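Local atomic coordinates of AOC_like domain-containing protein (PDB entry 7DVI), a protein that acts as an exo-selective Diels-Alderase, promoting the intermolecular cycloaddition of a diene and a dienophile. Residues 71-76 against 82-87; 23-28 against 92-97; 36-41 against 47-52. One frame throughout, in Å; residues are numbered along the deposited sequence. Where two conformers were deposited one is given.

In the fold
Strand 22-37, the first of the barrel, serves two contacts. Its early part, 23-28, is met much later by the turn between strands 82-92 and 95-104, where contact 2 closes the longest of the three loops, across one end of the eight-stranded antiparallel barrel. Both other contacts nest inside that loop and follow one another in series without crossing. Contact 3 closes first, where the end of strand 22-37 meets the start of strand 49-57; contact 1 then closes the hairpin of strands 63-76 and 82-92. These two lie on the same side of the chain's centre, opposite contact 2, and touch through the neighbouring strands 49-57 and 63-76, with Tyr71 N 2.8 Å from Gly50 O.

Contact 1 (71-76 against 82-87); sequences YEIRYK and VLTYYS. With EDO (1,2-ethanediol), chain G; EDO (1,2-ethanediol), chain F; EDO (1,2-ethanediol), chain R; EDO (1,2-ethanediol), chain D.
Tyr71 sets its CB over one face of the Tyr86 ring, 3.5 Å from the ring centroid, a CH-pi contact. Because CG lies between the backbone N and the carbonyl carbon (chi1 61°), the Tyr71 ring runs out beside that of Tyr86, nearly parallel but slid so far that the two barely overlap. At Glu72 the backbone pairs with Tyr85: Tyr85 N gives a sound bond of 2.8 Å to Glu72 O, while the return bond is weak. The Glu72 carboxylate turns away to a salt bridge with Arg70. Ile73 rests CG2 against Val82 CG1 at 3.7 Å and brings CD1 alongside Thr84 OG1. Next the register slips: Leu83 O accepts both Arg74 N at 2.7 Å and Tyr75 N at 3.3 Å, each donor in the carbonyl plane. The bent Arg74 chain carries NH1 to 3.8 Å from Tyr85 CB. Tyr75 then covers Leu83, whose CB sits over the centre of the ring, and Tyr75 OH is hydrogen-bonded to Asp129 of the second subunit. One carbonyl shared by two successive amides marks a classic beta bulge, here in a hairpin of the allene oxide cyclase-like barrel.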
loop_
_atom_site.group_PDB
_atom_site.type_symbol
_atom_site.label_atom_id
_atom_site.label_comp_id
_atom_site.label_asym_id
_atom_site.label_seq_id
_atom_site.Cartn_x
_atom_site.Cartn_y
_atom_site.Cartn_z
ATOM N N TYR A 71 6.991 -8.388 -10.571
ATOM C CA TYR A 71 5.539 -8.376 -10.270
ATOM C C TYR A 71 5.030 -9.817 -10.189
ATOM O O TYR A 71 5.678 -10.722 -10.699
ATOM C CB TYR A 71 4.807 -7.487 -11.266
ATOM C CG TYR A 71 4.940 -7.966 -12.676
ATOM C CD1 TYR A 71 6.069 -7.669 -13.433
ATOM C CD2 TYR A 71 3.960 -8.776 -13.252
ATOM C CE1 TYR A 71 6.200 -8.137 -14.737
ATOM C CE2 TYR A 71 4.069 -9.221 -14.564
ATOM C CZ TYR A 71 5.210 -8.936 -15.292
ATOM O OH TYR A 71 5.331 -9.383 -16.574
ATOM N N GLU A 72 3.913 -9.999 -9.506
ATOM C CA GLU A 72 3.388 -11.341 -9.183
ATOM C C GLU A 72 1.877 -11.244 -9.186
ATOM O O GLU A 72 1.322 -10.319 -8.524
ATOM C CB GLU A 72 3.881 -11.823 -7.832
ATOM C CG GLU A 72 3.401 -13.213 -7.494
ATOM C CD GLU A 72 4.077 -13.856 -6.315
ATOM O OE1 GLU A 72 5.015 -13.223 -5.740
ATOM O OE2 GLU A 72 3.730 -15.021 -6.011
ATOM N N ILE A 73 1.229 -12.176 -9.905
ATOM C CA ILE A 73 -0.251 -12.300 -9.818
ATOM C C ILE A 73 -0.548 -12.844 -8.433
ATOM O O ILE A 73 -0.046 -13.946 -8.117
ATOM C CB ILE A 73 -0.785 -13.285 -10.897
ATOM C CG1 ILE A 73 -0.276 -12.955 -12.303
ATOM C CG2 ILE A 73 -2.297 -13.339 -10.807
ATOM C CD1 ILE A 73 -0.646 -11.579 -12.808
ATOM N N ARG A 74 -1.328 -12.167 -7.603
ATOM C CA ARG A 74 -1.414 -12.641 -6.201
ATOM C C ARG A 74 -2.801 -13.215 -5.888
ATOM O O ARG A 74 -2.896 -14.148 -5.093
ATOM C CB ARG A 74 -1.057 -11.506 -5.230
ATOM C CG ARG A 74 0.431 -11.187 -5.203
ATOM C CD ARG A 74 1.227 -12.266 -4.497
ATOM N NE ARG A 74 0.932 -12.167 -3.078
ATOM C CZ ARG A 74 1.433 -11.248 -2.233
ATOM N NH1 ARG A 74 2.371 -10.377 -2.609
ATOM N NH2 ARG A 74 0.959 -11.204 -0.998
ATOM N N TYR A 75 -3.844 -12.614 -6.374
ATOM C CA TYR A 75 -5.217 -13.100 -6.078
ATOM C C TYR A 75 -6.224 -12.501 -7.049
ATOM O O TYR A 75 -5.905 -11.486 -7.703
ATOM C CB TYR A 75 -5.629 -12.787 -4.636
ATOM C CG TYR A 75 -5.762 -11.323 -4.258
ATOM C CD1 TYR A 75 -4.714 -10.614 -3.681
ATOM C CD2 TYR A 75 -6.985 -10.685 -4.330
ATOM C CE1 TYR A 75 -4.864 -9.301 -3.259
ATOM C CE2 TYR A 75 -7.160 -9.379 -3.921
ATOM C CZ TYR A 75 -6.087 -8.675 -3.386
ATOM O OH TYR A 75 -6.342 -7.392 -3.010
ATOM N N LYS A 76 -7.409 -13.143 -7.124
ATOM C CA LYS A 76 -8.530 -12.697 -7.987
ATOM C C LYS A 76 -9.730 -12.370 -7.097
ATOM O O LYS A 76 -9.940 -12.996 -6.047
ATOM C CB LYS A 76 -8.835 -13.733 -9.075
ATOM C CG LYS A 76 -7.661 -14.050 -9.986
ATOM C CD LYS A 76 -7.987 -15.015 -11.114
ATOM C CE LYS A 76 -6.808 -15.870 -11.546
ATOM N NZ LYS A 76 -7.113 -16.670 -12.760
ATOM N N VAL A 82 -7.793 -8.800 -11.083
ATOM C CA VAL A 82 -6.591 -9.662 -10.964
ATOM C C VAL A 82 -5.478 -8.843 -10.261
ATOM O O VAL A 82 -4.776 -8.041 -10.874
ATOM C CB VAL A 82 -6.186 -10.239 -12.327
ATOM C CG1 VAL A 82 -4.942 -11.110 -12.201
ATOM C CG2 VAL A 82 -7.341 -11.019 -12.997
ATOM N N LEU A 83 -5.362 -9.045 -8.965
ATOM C CA LEU A 83 -4.536 -8.189 -8.100
ATOM C C LEU A 83 -3.104 -8.723 -8.159
ATOM O O LEU A 83 -2.833 -9.931 -7.924
ATOM C CB LEU A 83 -5.135 -8.127 -6.694
ATOM C CG LEU A 83 -6.104 -6.975 -6.438
ATOM C CD1 LEU A 83 -5.453 -5.606 -6.547
ATOM C CD2 LEU A 83 -7.311 -7.049 -7.371
ATOM N N THR A 84 -2.246 -7.804 -8.553
ATOM C CA THR A 84 -0.857 -8.023 -8.975
ATOM C C THR A 84 0.036 -7.116 -8.103
ATOM O O THR A 84 -0.241 -5.894 -8.034
ATOM C CB THR A 84 -0.758 -7.732 -10.483
ATOM O OG1 THR A 84 -1.720 -8.540 -11.169
ATOM C CG2 THR A 84 0.594 -8.067 -11.055
ATOM N N TYR A 85 1.083 -7.691 -7.521
ATOM C CA TYR A 85 1.989 -6.959 -6.601
ATOM C C TYR A 85 3.291 -6.670 -7.307
ATOM O O TYR A 85 3.994 -7.626 -7.674
ATOM C CB TYR A 85 2.199 -7.708 -5.294
ATOM C CG TYR A 85 2.694 -6.787 -4.199
ATOM C CD1 TYR A 85 1.791 -6.031 -3.480
ATOM C CD2 TYR A 85 4.054 -6.590 -3.978
ATOM C CE1 TYR A 85 2.214 -5.163 -2.493
ATOM C CE2 TYR A 85 4.495 -5.731 -2.976
ATOM C CZ TYR A 85 3.567 -5.011 -2.248
ATOM O OH TYR A 85 3.966 -4.120 -1.291
ATOM N N TYR A 86 3.597 -5.372 -7.419
ATOM C CA TYR A 86 4.799 -4.822 -8.073
ATOM C C TYR A 86 5.766 -4.293 -6.989
ATOM O O TYR A 86 5.332 -3.718 -5.951
ATOM C CB TYR A 86 4.426 -3.656 -8.987
ATOM C CG TYR A 86 3.738 -4.044 -10.254
ATOM C CD1 TYR A 86 2.371 -4.290 -10.267
ATOM C CD2 TYR A 86 4.435 -4.127 -11.457
ATOM C CE1 TYR A 86 1.723 -4.664 -11.429
ATOM C CE2 TYR A 86 3.772 -4.455 -12.642
ATOM C CZ TYR A 86 2.430 -4.768 -12.612
ATOM O OH TYR A 86 1.775 -5.122 -13.757
ATOM N N SER A 87 7.040 -4.526 -7.218
ATOM C CA SER A 87 8.160 -3.977 -6.419
ATOM C C SER A 87 9.281 -3.561 -7.360
ATOM O O SER A 87 9.717 -4.440 -8.166
ATOM C CB SER A 87 8.663 -4.989 -5.447
ATOM O OG SER A 87 9.382 -4.348 -4.426
HETATM C C1 EDO G . 7.881 -15.860 -5.049
HETATM O O1 EDO G . 7.467 -15.405 -6.349
HETATM C C2 EDO G . 6.924 -15.609 -3.906
HETATM O O2 EDO G . 6.351 -14.268 -3.802
HETATM C C1 EDO F . 1.199 -7.331 0.504
HETATM O O1 EDO F . 0.826 -8.457 1.241
HETATM C C2 EDO F . 2.639 -7.418 0.184
HETATM O O2 EDO F . 2.954 -8.616 -0.461
HETATM C C1 EDO R . 4.098 -5.556 -16.436
HETATM O O1 EDO R . 2.985 -4.956 -15.854
HETATM C C2 EDO R . 5.226 -4.599 -16.567
HETATM O O2 EDO R . 6.215 -5.004 -17.514
HETATM C C1 EDO D . -5.451 -4.370 -2.480
HETATM O O1 EDO D . -5.622 -2.996 -2.388
HETATM C C2 EDO D . -5.312 -4.931 -1.135
HETATM O O2 EDO D . -4.918 -6.300 -1.113
#

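Contact 2 (23-28 against 92-97). With EDO (1,2-ethanediol), chain H; EDO (1,2-ethanediol), chain I.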
loop_
_atom_site.group_PDB
_atom_site.type_symbol
_atom_site.label_atom_id
_atom_site.label_comp_id
_atom_site.label_asym_id
_atom_site.label_seq_id
_atom_site.Cartn_x
_atom_site.Cartn_y
_atom_site.Cartn_z
ATOM N N VAL A 23 8.584 16.944 -5.809
ATOM C CA VAL A 23 9.306 16.587 -7.058
ATOM C C VAL A 23 8.344 15.794 -7.937
ATOM O O VAL A 23 7.846 14.727 -7.484
ATOM C CB VAL A 23 10.593 15.814 -6.766
ATOM C CG1 VAL A 23 11.394 15.574 -8.033
ATOM C CG2 VAL A 23 11.456 16.523 -5.712
ATOM N N VAL A 24 8.066 16.311 -9.136
ATOM C CA VAL A 24 7.108 15.693 -10.081
ATOM C C VAL A 24 7.833 15.531 -11.404
ATOM O O VAL A 24 8.442 16.521 -11.856
ATOM C CB VAL A 24 5.829 16.531 -10.200
ATOM C CG1 VAL A 24 4.866 15.914 -11.201
ATOM C CG2 VAL A 24 5.122 16.726 -8.872
ATOM N N HIS A 25 7.820 14.320 -11.957
ATOM C CA HIS A 25 8.237 14.021 -13.345
ATOM C C HIS A 25 7.035 13.418 -14.066
ATOM O O HIS A 25 6.614 12.297 -13.674
ATOM C CB HIS A 25 9.442 13.074 -13.436
ATOM C CG HIS A 25 10.672 13.588 -12.781
ATOM N ND1 HIS A 25 11.446 14.592 -13.349
ATOM C CD2 HIS A 25 11.272 13.243 -11.623
ATOM C CE1 HIS A 25 12.476 14.838 -12.573
ATOM N NE2 HIS A 25 12.415 14.003 -11.514
ATOM N N GLU A 26 6.503 14.138 -15.055
ATOM C CA GLU A 26 5.315 13.764 -15.873
ATOM C C GLU A 26 5.694 13.640 -17.357
ATOM O O GLU A 26 6.798 14.135 -17.746
ATOM C CB GLU A 26 4.259 14.829 -15.658
ATOM C CG GLU A 26 3.586 14.657 -14.327
ATOM C CD GLU A 26 2.418 15.587 -14.117
ATOM O OE1 GLU A 26 2.260 16.547 -14.918
ATOM O OE2 GLU A 26 1.673 15.342 -13.165
ATOM N N GLY A 27 4.843 12.958 -18.145
ATOM C CA GLY A 27 5.086 12.695 -19.583
ATOM C C GLY A 27 6.332 11.886 -19.772
ATOM O O GLY A 27 7.063 12.072 -20.785
ATOM N N ILE A 28 6.583 10.974 -18.830
ATOM C CA ILE A 28 7.708 10.025 -18.982
ATOM C C ILE A 28 7.357 9.033 -20.085
ATOM O O ILE A 28 6.216 8.534 -20.131
ATOM C CB ILE A 28 8.049 9.312 -17.665
ATOM C CG1 ILE A 28 8.537 10.313 -16.617
ATOM C CG2 ILE A 28 9.028 8.177 -17.925
ATOM C CD1 ILE A 28 8.504 9.793 -15.207
ATOM N N LEU A 92 17.473 7.342 -10.734
ATOM C CA LEU A 92 17.288 8.527 -11.600
ATOM C C LEU A 92 18.460 9.521 -11.458
ATOM O O LEU A 92 19.284 9.389 -10.518
ATOM C CB LEU A 92 15.955 9.189 -11.265
ATOM C CG LEU A 92 14.761 8.240 -11.160
ATOM C CD1 LEU A 92 13.509 8.995 -10.887
ATOM C CD2 LEU A 92 14.592 7.423 -12.427
ATOM N N ARG A 93 18.552 10.455 -12.423
ATOM C CA ARG A 93 19.642 11.468 -12.500
ATOM C C ARG A 93 19.651 12.259 -11.171
ATOM O O ARG A 93 20.728 12.517 -10.663
ATOM C CB ARG A 93 19.520 12.275 -13.810
ATOM C CG ARG A 93 18.288 13.173 -13.961
ATOM C CD ARG A 93 18.113 13.799 -15.355
ATOM N NE ARG A 93 16.921 14.645 -15.474
ATOM C CZ ARG A 93 16.131 14.711 -16.542
ATOM N NH1 ARG A 93 15.058 15.483 -16.527
ATOM N NH2 ARG A 93 16.377 13.971 -17.597
ATOM N N ASP A 94 18.483 12.530 -10.584
ATOM C CA ASP A 94 18.320 13.395 -9.386
ATOM C C ASP A 94 18.068 12.596 -8.081
ATOM O O ASP A 94 17.891 13.218 -7.033
ATOM C CB ASP A 94 17.236 14.424 -9.678
ATOM C CG ASP A 94 15.866 13.828 -10.003
ATOM O OD1 ASP A 94 15.728 12.570 -10.055
ATOM O OD2 ASP A 94 14.954 14.611 -10.203
ATOM N N GLY A 95 18.109 11.256 -8.082
ATOM C CA GLY A 95 17.976 10.487 -6.830
ATOM C C GLY A 95 17.417 9.078 -7.055
ATOM O O GLY A 95 17.430 8.586 -8.205
ATOM N N ILE A 96 17.107 8.398 -5.953
ATOM C CA ILE A 96 16.742 6.939 -5.946
ATOM C C ILE A 96 15.416 6.833 -5.218
ATOM O O ILE A 96 15.238 7.551 -4.240
ATOM C CB ILE A 96 17.823 6.055 -5.310
ATOM C CG1 ILE A 96 19.137 6.138 -6.103
ATOM C CG2 ILE A 96 17.366 4.589 -5.171
ATOM C CD1 ILE A 96 20.312 5.448 -5.428
ATOM N N ILE A 97 14.517 5.979 -5.742
ATOM C CA ILE A 97 13.135 5.779 -5.230
ATOM C C ILE A 97 12.871 4.262 -5.136
ATOM O O ILE A 97 13.255 3.521 -6.076
ATOM C CB ILE A 97 12.100 6.451 -6.136
ATOM C CG1 ILE A 97 12.299 7.965 -6.196
ATOM C CG2 ILE A 97 10.666 6.081 -5.722
ATOM C CD1 ILE A 97 11.551 8.619 -7.331
HETATM C C1 EDO H . 13.609 18.288 -11.100
HETATM O O1 EDO H . 13.760 18.316 -12.499
HETATM C C2 EDO H . 14.786 17.793 -10.367
HETATM O O2 EDO H . 15.693 17.071 -11.150
HETATM C C1 EDO I . 21.547 6.647 -10.080
HETATM O O1 EDO I . 20.963 7.284 -8.968
HETATM C C2 EDO I . 22.601 5.672 -9.742
HETATM O O2 EDO I . 23.141 5.883 -8.461
#
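Asp94 OD2 is gripped from two directions, by the imidazole of His25 and by a 1,2-ethanediol probably left from crystallisation. His25 NE2 donates to OD2 at 2.9 Å, a somewhat bent bond with an N-H...O angle of 142°. The oxygen lies almost in the imidazole plane, at the ring edge, and receives the N-H on its syn lone pair; ring and carboxylate planes are nevertheless turned 54° against each other. The glycol hydroxyl O2 adds a second bond to OD2, 2.7 Å long. The other oxygen, Asp94 OD1, is held by Tyr125 OH, so both ends of the carboxylate are fixed and its rotation is restricted. A chi1 of 60° tucks the Asp94 CG over its own backbone, and the carboxylate meets the histidine coming from the opposite direction. Val23 adds only a loose approach, CG1 lying 4.3 Å from Asp94 OD2. The aspartate rides on a type I turn from Leu92 to Gly95, closed by Gly95 N to Leu92 O at 3.3 Å; Leu92 N to Gly95 O pairs the same two residues in return. His25 is anchored on its own side by backbone bonding to Ile147 of strand 143-150. The pair is a His-carboxylate hydrogen bond that ties the barrel's first strand to the hairpin turn between strands 82-92 and 95-104, which are not its neighbours in the sheet.

Contact 3 (36-41 against 47-52)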
loop_
_atom_site.group_PDB
_atom_site.type_symbol
_atom_site.label_atom_id
_atom_site.label_comp_id
_atom_site.label_asym_id
_atom_site.label_seq_id
_atom_site.Cartn_x
_atom_site.Cartn_y
_atom_site.Cartn_z
ATOM N N GLU A 36 11.279 -10.779 -18.602
ATOM C CA GLU A 36 11.036 -12.240 -18.666
ATOM C C GLU A 36 9.881 -12.497 -17.727
ATOM O O GLU A 36 9.713 -11.691 -16.752
ATOM C CB GLU A 36 12.257 -13.074 -18.283
ATOM C CG GLU A 36 13.450 -12.893 -19.208
ATOM C CD GLU A 36 13.286 -13.470 -20.613
ATOM O OE1 GLU A 36 12.430 -14.354 -20.805
ATOM O OE2 GLU A 36 13.963 -12.963 -21.522
ATOM N N GLN A 37 9.017 -13.444 -18.067
ATOM C CA GLN A 37 7.807 -13.697 -17.251
ATOM C C GLN A 37 7.162 -15.021 -17.645
ATOM O O GLN A 37 7.428 -15.485 -18.739
ATOM C CB GLN A 37 6.753 -12.631 -17.535
ATOM C CG GLN A 37 6.051 -12.812 -18.864
ATOM C CD GLN A 37 5.402 -11.542 -19.333
ATOM O OE1 GLN A 37 6.060 -10.532 -19.505
ATOM N NE2 GLN A 37 4.104 -11.585 -19.562
ATOM N N ASN A 38 6.377 -15.586 -16.738
ATOM C CA ASN A 38 5.574 -16.801 -17.046
ATOM C C ASN A 38 4.112 -16.414 -16.874
ATOM O O ASN A 38 3.329 -17.278 -16.675
ATOM C CB ASN A 38 6.023 -18.036 -16.254
ATOM C CG ASN A 38 5.672 -17.960 -14.787
ATOM O OD1 ASN A 38 5.336 -16.875 -14.325
ATOM N ND2 ASN A 38 5.847 -19.047 -14.053
ATOM N N VAL A 39 3.807 -15.124 -16.831
ATOM C CA VAL A 39 2.428 -14.608 -16.754
ATOM C C VAL A 39 1.706 -14.889 -18.082
ATOM O O VAL A 39 2.194 -14.463 -19.139
ATOM C CB VAL A 39 2.360 -13.106 -16.425
ATOM C CG1 VAL A 39 0.924 -12.622 -16.528
ATOM C CG2 VAL A 39 2.909 -12.803 -15.024
ATOM N N ASN A 40 0.578 -15.577 -17.988
ATOM C CA ASN A 40 -0.347 -15.839 -19.121
ATOM C C ASN A 40 -1.150 -14.572 -19.285
ATOM O O ASN A 40 -2.029 -14.317 -18.425
ATOM C CB ASN A 40 -1.221 -17.053 -18.849
ATOM C CG ASN A 40 -2.108 -17.387 -20.036
ATOM O OD1 ASN A 40 -2.635 -16.506 -20.697
ATOM N ND2 ASN A 40 -2.274 -18.663 -20.280
ATOM N N VAL A 41 -0.815 -13.759 -20.287
ATOM C CA VAL A 41 -1.366 -12.380 -20.342
ATOM C C VAL A 41 -2.886 -12.437 -20.493
ATOM O O VAL A 41 -3.602 -11.589 -19.887
ATOM C CB VAL A 41 -0.704 -11.547 -21.440
ATOM C CG1 VAL A 41 -1.372 -10.201 -21.585
ATOM C CG2 VAL A 41 0.766 -11.359 -21.145
ATOM N N GLY A 47 0.498 -16.686 -8.781
ATOM C CA GLY A 47 1.837 -17.264 -8.603
ATOM C C GLY A 47 2.714 -17.030 -9.812
ATOM O O GLY A 47 3.916 -17.223 -9.678
ATOM N N GLN A 48 2.150 -16.639 -10.956
ATOM C CA GLN A 48 2.962 -16.248 -12.125
ATOM C C GLN A 48 3.693 -14.912 -11.797
ATOM O O GLN A 48 3.058 -14.034 -11.132
ATOM C CB GLN A 48 2.069 -16.128 -13.352
ATOM C CG GLN A 48 1.530 -17.520 -13.784
ATOM C CD GLN A 48 0.673 -17.489 -15.033
ATOM O OE1 GLN A 48 0.122 -16.461 -15.409
ATOM N NE2 GLN A 48 0.558 -18.650 -15.686
ATOM N N ILE A 49 4.905 -14.751 -12.326
ATOM C CA ILE A 49 5.769 -13.556 -12.068
ATOM C C ILE A 49 6.368 -13.021 -13.360
ATOM O O ILE A 49 6.447 -13.753 -14.370
ATOM C CB ILE A 49 6.880 -13.917 -11.055
ATOM C CG1 ILE A 49 7.949 -14.859 -11.598
ATOM C CG2 ILE A 49 6.276 -14.468 -9.780
ATOM C CD1 ILE A 49 9.294 -14.759 -10.858
ATOM N N GLY A 50 6.885 -11.798 -13.282
ATOM C CA GLY A 50 7.775 -11.230 -14.294
ATOM C C GLY A 50 8.778 -10.312 -13.626
ATOM O O GLY A 50 8.494 -9.829 -12.501
ATOM N N SER A 51 9.903 -10.108 -14.280
ATOM C CA SER A 51 10.954 -9.146 -13.872
ATOM C C SER A 51 11.241 -8.280 -15.093
ATOM O O SER A 51 11.139 -8.783 -16.274
ATOM C CB SER A 51 12.181 -9.838 -13.377
ATOM O OG SER A 51 11.917 -10.625 -12.220
ATOM N N TYR A 52 11.640 -7.042 -14.843
ATOM C CA TYR A 52 11.819 -6.058 -15.919
ATOM C C TYR A 52 12.900 -5.039 -15.563
ATOM O O TYR A 52 13.208 -4.764 -14.377
ATOM C CB TYR A 52 10.497 -5.390 -16.230
ATOM C CG TYR A 52 9.896 -4.626 -15.085
ATOM C CD1 TYR A 52 10.289 -3.334 -14.810
ATOM C CD2 TYR A 52 8.972 -5.214 -14.237
ATOM C CE1 TYR A 52 9.757 -2.628 -13.738
ATOM C CE2 TYR A 52 8.435 -4.525 -13.165
ATOM C CZ TYR A 52 8.855 -3.235 -12.891
ATOM O OH TYR A 52 8.279 -2.516 -11.883
HETATM O O HOH W 1 5.157 -19.124 -11.271
HETATM O O HOH W 2 -1.188 -20.300 -17.798
#
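The two segments run antiparallel and begin as regular sheet: Glu36 and Ser51 form a hydrogen-bonded pair, with Ser51 N 2.9 Å from Glu36 O and a matching bond from Glu36 N to Ser51 O. Gln37 and Gly50, a non-hydrogen-bonded pair, draw their CA atoms to 3.9 Å; a CB on Gly50 would press tightly on Gln37 CB, and glycine avoids this. One more backbone bond, Asn38 N to Ile49 O at 3.0 Å, follows just past the end of strand 22-37. This is the loop end of the hairpin joining the first two strands of the barrel, and from here side-chain amides take over the pairing. Asn38 turns its amide back over the chain (chi1 71°), and OD1 accepts Ile49 N at 2.9 Å in the carbonyl plane, much as a backbone oxygen would. Its ND2 reaches Gly47 O through a water. Gln48 extends its chain across to the loop, passing over Asn38 O, and OE1 receives Asn40 N at 2.8 Å. That bond is nearly straight, 171° at the hydrogen, although the donor stands well above the carbonyl plane. OE1 also accepts Gln45 N, and a second water links Gln48 NE2 to ND2 of Asn40, whose OD1 accepts Asp43 N. With an alanine in place of Gln48, the amides of Asn40 and Gln45 would probably lose their shared acceptor and the loop between the segments would be freer to move. Val39 crosses the Gln48 chain, CG2 lying 3.8 Å from Gln48 CB, and its side chain packs onward against Tyr71.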